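Local atomic coordinates of reticulocyte binding protein (Streptococcus agalactiae COH1, PDB entry 3FAW), a protein that probably hydrolyses alpha-1,6-glucosidic linkages in pullulan and in branched alpha-glucans, acting as a secreted, cell-wall-anchored pullulanase of Group B Streptococcus. Residues M481-E486 against D511-F516; G487-Q492 against A502-M507; S757-V762 against S800-P805. All coordinates share one frame; numbering follows the deposited sequence.

Interactions 1 and 2 belong to the same part of the TIM barrel, with interaction 2 nested in the loop that interaction 1 closes, whereas interaction 3 lies in the C-terminal beta domain, its centre about 38 Å from that of interaction 1. The pairing of 481-486 with 511-516 is buried, parallel and carried by backbone bonds. Segments 487-492 and 502-507 are loops, partly exposed, and are joined by a backbone hydrogen bond and a side-chain salt bridge; Gln504 and Met507 pack on Val515 of interaction 1, and both contacts supply ligands to one calcium ion. Interaction 3 is antiparallel, with one buried, largely apolar face that also holds the salt-bridged Arg760 and a more exposed face that carries a polar side-chain bond.

Interaction 1: M481-E486 against D511-F516; sequences MIMIGE and DTVGVF. With CA (calcium ion), chain E.
Gly514 spans Ile484 with two backbone hydrogen bonds. Its N donates to Met483 O (3.1 Å, N-H...O angle 163°), and its O receives Gly485 N at 3.0 Å. A third bond, from Phe516 N to Gly485 O, is weak at 3.4 Å. Beside this ladder Val513 packs through both methyls. CG2 rests on Met483 CB at 3.7 Å, while CG1, anti to the backbone N (chi1 -180°), lies against the Met483 carbonyl. On the face that carries Ile484, the ring of Phe516 closes the contact: Ile484 CD1 approaches its CZ obliquely at 4.0 Å, and the ring turns its edge to the backbone, with CD2 3.6 Å from Gly485 O and Glu486 N also near the ring plane. The two segments hold the fifth and sixth strands of the eight-stranded parallel barrel of the alpha-amylase family, running at 32° to each other. Ile484 points into the barrel, where it meets Gln314 of strand 312-315, and Met483 points outward onto Tyr471 and Ala474 of helix 464-477. Toward the start of the pair water 1 fills in for a direct bond, accepting from Met483 N and donating to Thr512 O at 2.6 Å. Just upstream, Asp511 OD1 binds calcium at 2.3 Å in a site completed by Met507, Thr510, Asp561, Asp565 and water 2. Further out, Tyr569 and Phe616 make edge-to-face contacts with the Phe516 ring, strand 453-456 pairs with the other edge of 482-485, and Glu486 OE1 is hydrogen-bonded to Met458 N.

Interaction 2: G487-Q492 against A502-M507; sequences GWRTFQ and ADQDWM. With CA (calcium ion), chain E.
The loop between the fifth and sixth barrel strands folds back on itself where Gly487, just past strand 482-485, meets Asp503 and Gln504. The CA atoms of Gly487 and Asp503 are only 3.8 Å apart, a close approach of two main chains that is eased by the lack of a side chain on the glycine. Gln504 N donates to a lone pair of Gly487 O in the carbonyl plane, at 2.9 Å. Arg489 then reaches across with its chain extended to NE (chi3 -173°) and grips Asp505 side-on, NE to OD2 at 3.1 Å and NH2 to OD1 at 3.2 Å. Both oxygens lie near the guanidinium plane, but the two groups are turned 51° apart, so the nitrogens come from above the carboxylate plane. Gln504 CB covers one face of the guanidinium. Gln504 NE2 lies 3.8 Å from Trp488 CZ3 and is hydrogen-bonded to Phe516 O and Asp518. Asp503 OD1 accepts Asp505 N at 3.0 Å in an Asx turn, and its OD2 receives a hydrogen bond from water 3, which links it to Phe491 N. Two residues beyond the Asx turn, Met507 O binds calcium at 2.2 Å. The paired guanidinium would be expected to favour the ionised form of Asp505, and the nearby Asp503 carboxylate adds to the negative field around Arg489, although the bridge is exposed and probably screened by solvent.

Interaction 3: S757-V762 against S800-P805; sequences SKARNV and SLLIDP
Ile803 O takes a hydrogen bond from Arg760 N at 3.0 Å and another from the side-chain amide of Asn754, while Ala759 CA brings a C-H contact to the same oxygen at 3.3 Å. Ile803 N returns a bond to Arg760 O at 2.9 Å, which completes a hydrogen-bonded antiparallel pair. A second such pair follows two residues on. There Val762 N donates to Leu801 O at 2.7 Å, and Leu801 N to Val762 O at 2.9 Å. Between them Asn761 and Leu802 form the non-hydrogen-bonded pair, and the Asn761 side chain makes up a bond of its own beyond it. With CG anti to the backbone N (chi1 177°), its amide extends toward Ser800, and ND2 donates to OG at 2.9 Å. That bond is fairly straight (156°), and OG lies near the amide plane. On the same face Leu802 turns its CD1 back over the Arg760 carbonyl. At the other end, past the strands, the Pro805 ring lies against the backbone of 757-759, its CB 3.6 Å from Ser757 C and its CD packed on Ala759. The opposite face of the pair is apolar toward Val762, whose CG2 meets Ile803 CD1 obliquely at 4.1 Å. Arg760 also leaves from this face, and its guanidinium is engaged by salt bridges to Asp756, Asp729 and Asp734. Strand 794-796 flanks 800-803 on its other edge, with Leu802 bonded to His795, so 800-803 is the middle strand of a small sheet. Its apolar face, through Val762, Leu801 and Ile803, packs on Phe752 of strand 748-754 and on Ile809 and Ile811 of strand 807-813, consistent with the beta-sandwich C-terminal domain of alpha-amylase family enzymes.

Interaction 1: M481-E486 against D511-F516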
# COMPACT_ATOMS: atom_id res chain seq x y z
N MET A 481 -9.84 14.09 2.32
CA MET A 481 -9.00 13.00 1.82
C MET A 481 -7.55 13.12 2.29
O MET A 481 -6.96 14.20 2.27
CB MET A 481 -9.05 13.00 0.28
CG MET A 481 -8.09 12.05 -0.43
SD MET A 481 -8.47 10.30 -0.17
CE MET A 481 -10.23 10.25 -0.51
N ILE A 482 -6.98 12.00 2.73
CA ILE A 482 -5.54 11.93 2.97
C ILE A 482 -4.93 10.75 2.23
O ILE A 482 -5.58 9.71 2.06
CB ILE A 482 -5.18 11.88 4.48
CG1 ILE A 482 -5.72 10.62 5.15
CG2 ILE A 482 -5.70 13.13 5.18
CD1 ILE A 482 -5.19 10.43 6.57
N MET A 483 -3.70 10.90 1.77
CA MET A 483 -3.00 9.81 1.10
C MET A 483 -1.59 9.66 1.63
O MET A 483 -0.93 10.64 1.98
CB MET A 483 -2.97 10.04 -0.42
CG MET A 483 -4.30 9.76 -1.11
SD MET A 483 -4.28 10.12 -2.88
CE MET A 483 -5.88 9.48 -3.37
N ILE A 484 -1.14 8.41 1.70
CA ILE A 484 0.23 8.09 2.07
C ILE A 484 0.75 6.96 1.17
O ILE A 484 -0.02 6.33 0.45
CB ILE A 484 0.35 7.70 3.56
CG1 ILE A 484 -0.37 6.37 3.82
CG2 ILE A 484 -0.25 8.78 4.45
CD1 ILE A 484 -0.22 5.86 5.24
N GLY A 485 2.05 6.70 1.22
CA GLY A 485 2.61 5.58 0.47
C GLY A 485 4.07 5.31 0.74
O GLY A 485 4.77 6.14 1.30
N GLU A 486 4.51 4.12 0.34
CA GLU A 486 5.93 3.79 0.37
C GLU A 486 6.66 4.56 -0.72
O GLU A 486 6.54 4.22 -1.90
CB GLU A 486 6.14 2.30 0.15
CG GLU A 486 5.63 1.41 1.26
CD GLU A 486 5.85 -0.05 0.95
OE1 GLU A 486 5.47 -0.49 -0.16
OE2 GLU A 486 6.41 -0.75 1.82
N ASP A 511 2.79 19.09 -1.37
CA ASP A 511 2.21 18.90 -0.04
C ASP A 511 0.87 18.16 -0.19
O ASP A 511 -0.18 18.65 0.24
CB ASP A 511 1.99 20.23 0.70
CG ASP A 511 3.29 20.88 1.17
OD1 ASP A 511 4.36 20.23 1.18
OD2 ASP A 511 3.23 22.07 1.55
N THR A 512 0.92 16.98 -0.81
CA THR A 512 -0.28 16.18 -1.06
C THR A 512 -0.19 14.83 -0.34
O THR A 512 -0.88 14.60 0.65
CB THR A 512 -0.49 15.95 -2.58
OG1 THR A 512 0.68 15.34 -3.15
CG2 THR A 512 -0.75 17.28 -3.28
N VAL A 513 0.68 13.95 -0.83
CA VAL A 513 0.82 12.60 -0.29
C VAL A 513 2.05 12.52 0.63
O VAL A 513 3.12 13.02 0.27
CB VAL A 513 0.95 11.57 -1.42
CG1 VAL A 513 1.09 10.17 -0.86
CG2 VAL A 513 -0.25 11.65 -2.36
N GLY A 514 1.88 11.91 1.80
CA GLY A 514 2.99 11.70 2.75
C GLY A 514 3.66 10.34 2.57
O GLY A 514 3.03 9.39 2.11
N VAL A 515 4.94 10.25 2.91
CA VAL A 515 5.69 8.99 2.75
C VAL A 515 6.24 8.47 4.08
O VAL A 515 6.55 9.24 4.99
CB VAL A 515 6.86 9.14 1.76
CG1 VAL A 515 6.35 9.52 0.37
CG2 VAL A 515 7.89 10.14 2.27
N PHE A 516 6.37 7.15 4.16
CA PHE A 516 6.93 6.49 5.34
C PHE A 516 8.37 6.93 5.59
O PHE A 516 9.16 7.02 4.65
CB PHE A 516 6.86 4.97 5.20
CG PHE A 516 5.48 4.42 5.43
CD1 PHE A 516 5.06 4.10 6.71
CD2 PHE A 516 4.60 4.24 4.36
CE1 PHE A 516 3.78 3.61 6.93
CE2 PHE A 516 3.33 3.75 4.58
CZ PHE A 516 2.91 3.43 5.86
CA CA E . 6.28 18.95 0.88
O HOH W 1 -2.57 13.68 2.33
O HOH W 2 6.44 20.67 -0.79

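Interaction 2: G487-Q492 against A502-M507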
# COMPACT_ATOMS: atom_id res chain seq x y z
N GLY A 487 7.41 5.58 -0.33
CA GLY A 487 8.17 6.39 -1.27
C GLY A 487 9.60 5.92 -1.47
O GLY A 487 10.51 6.75 -1.57
N TRP A 488 9.82 4.61 -1.53
CA TRP A 488 11.16 4.07 -1.74
C TRP A 488 11.61 4.43 -3.16
O TRP A 488 10.79 4.49 -4.08
CB TRP A 488 11.23 2.55 -1.53
CG TRP A 488 10.51 2.02 -0.32
CD1 TRP A 488 9.73 0.91 -0.27
CD2 TRP A 488 10.51 2.57 1.01
NE1 TRP A 488 9.24 0.73 1.00
CE2 TRP A 488 9.69 1.73 1.80
CE3 TRP A 488 11.11 3.69 1.60
CZ2 TRP A 488 9.47 1.97 3.16
CZ3 TRP A 488 10.88 3.93 2.95
CH2 TRP A 488 10.06 3.08 3.72
N ARG A 489 12.91 4.67 -3.34
CA ARG A 489 13.46 5.01 -4.65
C ARG A 489 13.61 3.76 -5.52
O ARG A 489 14.69 3.17 -5.60
CB ARG A 489 14.80 5.73 -4.49
CG ARG A 489 14.68 7.04 -3.75
CD ARG A 489 16.03 7.64 -3.41
NE ARG A 489 15.87 8.83 -2.57
CZ ARG A 489 15.74 8.82 -1.24
NH1 ARG A 489 15.77 7.68 -0.55
NH2 ARG A 489 15.58 9.96 -0.60
N THR A 490 12.51 3.38 -6.16
CA THR A 490 12.43 2.13 -6.91
C THR A 490 12.07 2.30 -8.40
O THR A 490 11.96 1.31 -9.12
CB THR A 490 11.38 1.20 -6.27
OG1 THR A 490 10.11 1.85 -6.26
CG2 THR A 490 11.76 0.86 -4.83
N PHE A 491 11.91 3.54 -8.87
CA PHE A 491 11.33 3.80 -10.20
C PHE A 491 12.07 3.09 -11.34
O PHE A 491 13.30 3.10 -11.40
CB PHE A 491 11.27 5.30 -10.50
CG PHE A 491 10.56 5.64 -11.78
CD1 PHE A 491 9.17 5.69 -11.83
CD2 PHE A 491 11.28 5.89 -12.95
CE1 PHE A 491 8.51 5.99 -13.02
CE2 PHE A 491 10.62 6.20 -14.14
CZ PHE A 491 9.24 6.25 -14.17
N GLN A 492 11.31 2.47 -12.23
CA GLN A 492 11.86 1.89 -13.46
C GLN A 492 11.32 2.62 -14.69
O GLN A 492 12.09 3.14 -15.49
CB GLN A 492 11.55 0.39 -13.54
CG GLN A 492 12.22 -0.42 -12.44
CD GLN A 492 13.73 -0.26 -12.44
OE1 GLN A 492 14.32 0.12 -11.42
NE2 GLN A 492 14.36 -0.54 -13.57
N ALA A 502 7.09 9.36 -7.86
CA ALA A 502 6.34 9.68 -6.65
C ALA A 502 6.98 9.01 -5.43
O ALA A 502 6.39 8.11 -4.81
CB ALA A 502 4.89 9.24 -6.81
N ASP A 503 8.18 9.45 -5.08
CA ASP A 503 8.96 8.84 -4.01
C ASP A 503 9.33 9.90 -2.96
O ASP A 503 8.70 10.96 -2.91
CB ASP A 503 10.19 8.12 -4.60
CG ASP A 503 11.18 9.07 -5.26
OD1 ASP A 503 11.14 10.29 -5.00
OD2 ASP A 503 12.02 8.57 -6.05
N GLN A 504 10.32 9.61 -2.12
CA GLN A 504 10.70 10.51 -1.02
C GLN A 504 11.25 11.86 -1.46
O GLN A 504 11.10 12.86 -0.75
CB GLN A 504 11.71 9.81 -0.09
CG GLN A 504 11.06 8.87 0.94
CD GLN A 504 12.08 8.08 1.74
OE1 GLN A 504 13.22 7.89 1.32
NE2 GLN A 504 11.66 7.60 2.91
N ASP A 505 11.88 11.91 -2.63
CA ASP A 505 12.41 13.17 -3.19
C ASP A 505 11.33 14.07 -3.78
O ASP A 505 11.58 15.24 -4.04
CB ASP A 505 13.48 12.87 -4.23
CG ASP A 505 14.68 12.15 -3.65
OD1 ASP A 505 15.04 12.45 -2.49
OD2 ASP A 505 15.25 11.28 -4.34
N TRP A 506 10.14 13.51 -3.99
CA TRP A 506 8.96 14.27 -4.42
C TRP A 506 8.39 15.16 -3.31
O TRP A 506 7.68 16.13 -3.59
CB TRP A 506 7.89 13.27 -4.91
CG TRP A 506 6.59 13.85 -5.36
CD1 TRP A 506 6.39 15.01 -6.07
CD2 TRP A 506 5.30 13.26 -5.19
NE1 TRP A 506 5.05 15.19 -6.31
CE2 TRP A 506 4.36 14.12 -5.79
CE3 TRP A 506 4.84 12.09 -4.57
CZ2 TRP A 506 2.99 13.85 -5.79
CZ3 TRP A 506 3.48 11.83 -4.58
CH2 TRP A 506 2.57 12.70 -5.19
N MET A 507 8.72 14.85 -2.06
CA MET A 507 8.15 15.56 -0.91
C MET A 507 8.53 17.05 -0.87
O MET A 507 7.75 17.86 -0.37
CB MET A 507 8.55 14.87 0.41
CG MET A 507 7.96 13.47 0.61
SD MET A 507 6.15 13.37 0.54
CE MET A 507 5.93 13.09 -1.22
CA CA E . 6.28 18.95 0.88
O HOH W 3 11.46 6.02 -7.31
O HOH W 2 6.44 20.67 -0.79

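Interaction 3: S757-V762 against S800-P805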
# COMPACT_ATOMS: atom_id res chain seq x y z
N SER A 757 20.36 1.61 30.03
CA SER A 757 20.17 0.51 30.98
C SER A 757 20.63 0.88 32.40
O SER A 757 20.67 0.02 33.28
CB SER A 757 20.91 -0.73 30.49
OG SER A 757 22.27 -0.44 30.20
N LYS A 758 20.98 2.15 32.60
CA LYS A 758 21.25 2.70 33.93
C LYS A 758 20.47 4.00 34.08
O LYS A 758 20.07 4.60 33.09
CB LYS A 758 22.75 2.98 34.11
CG LYS A 758 23.32 3.94 33.08
CD LYS A 758 24.78 4.27 33.36
CE LYS A 758 25.33 5.18 32.28
NZ LYS A 758 26.63 5.77 32.69
N ALA A 759 20.25 4.42 35.32
CA ALA A 759 19.59 5.70 35.59
C ALA A 759 20.42 6.85 35.03
O ALA A 759 21.65 6.77 34.96
CB ALA A 759 19.37 5.88 37.08
N ARG A 760 19.74 7.92 34.60
CA ARG A 760 20.40 9.11 34.05
C ARG A 760 19.80 10.39 34.62
O ARG A 760 18.58 10.53 34.69
CB ARG A 760 20.28 9.14 32.52
CG ARG A 760 20.89 7.94 31.80
CD ARG A 760 22.41 7.92 31.89
NE ARG A 760 23.03 9.02 31.14
CZ ARG A 760 23.25 9.02 29.83
NH1 ARG A 760 22.91 7.97 29.08
NH2 ARG A 760 23.82 10.06 29.25
N ASN A 761 20.67 11.31 35.01
CA ASN A 761 20.27 12.65 35.42
C ASN A 761 20.21 13.55 34.19
O ASN A 761 21.21 13.70 33.49
CB ASN A 761 21.25 13.23 36.45
CG ASN A 761 20.92 14.66 36.86
OD1 ASN A 761 21.13 15.61 36.10
ND2 ASN A 761 20.42 14.83 38.08
N VAL A 762 19.04 14.12 33.92
CA VAL A 762 18.86 15.07 32.82
C VAL A 762 18.89 16.51 33.35
O VAL A 762 18.03 16.90 34.14
CB VAL A 762 17.53 14.83 32.08
CG1 VAL A 762 17.32 15.87 30.99
CG2 VAL A 762 17.50 13.43 31.48
N SER A 800 17.39 19.58 37.84
CA SER A 800 17.50 18.40 37.00
C SER A 800 16.46 17.36 37.36
O SER A 800 15.73 17.50 38.35
CB SER A 800 18.92 17.81 37.10
OG SER A 800 19.27 17.50 38.44
N LEU A 801 16.37 16.34 36.51
CA LEU A 801 15.50 15.18 36.72
C LEU A 801 16.36 13.92 36.75
O LEU A 801 17.23 13.75 35.91
CB LEU A 801 14.49 15.07 35.57
CG LEU A 801 13.15 15.79 35.73
CD1 LEU A 801 13.32 17.24 36.15
CD2 LEU A 801 12.36 15.69 34.43
N LEU A 802 16.12 13.05 37.73
CA LEU A 802 16.75 11.74 37.78
C LEU A 802 15.75 10.70 37.28
O LEU A 802 14.71 10.49 37.91
CB LEU A 802 17.20 11.40 39.21
CG LEU A 802 17.84 10.03 39.44
CD1 LEU A 802 19.05 9.82 38.53
CD2 LEU A 802 18.24 9.88 40.90
N ILE A 803 16.08 10.06 36.16
CA ILE A 803 15.15 9.15 35.50
C ILE A 803 15.67 7.72 35.51
O ILE A 803 16.83 7.47 35.18
CB ILE A 803 14.87 9.60 34.05
CG1 ILE A 803 14.33 11.03 34.03
CG2 ILE A 803 13.89 8.63 33.37
CD1 ILE A 803 14.07 11.57 32.64
N ASP A 804 14.80 6.79 35.90
CA ASP A 804 15.12 5.36 35.93
C ASP A 804 15.48 4.82 34.54
O ASP A 804 15.05 5.38 33.53
CB ASP A 804 13.92 4.55 36.46
CG ASP A 804 13.82 4.54 37.98
OD1 ASP A 804 14.35 5.45 38.65
OD2 ASP A 804 13.18 3.60 38.51
N PRO A 805 16.25 3.72 34.48
CA PRO A 805 16.52 3.10 33.18
C PRO A 805 15.26 2.62 32.46
O PRO A 805 14.29 2.23 33.11
CB PRO A 805 17.42 1.90 33.54
CG PRO A 805 17.22 1.68 35.00
CD PRO A 805 16.90 3.01 35.59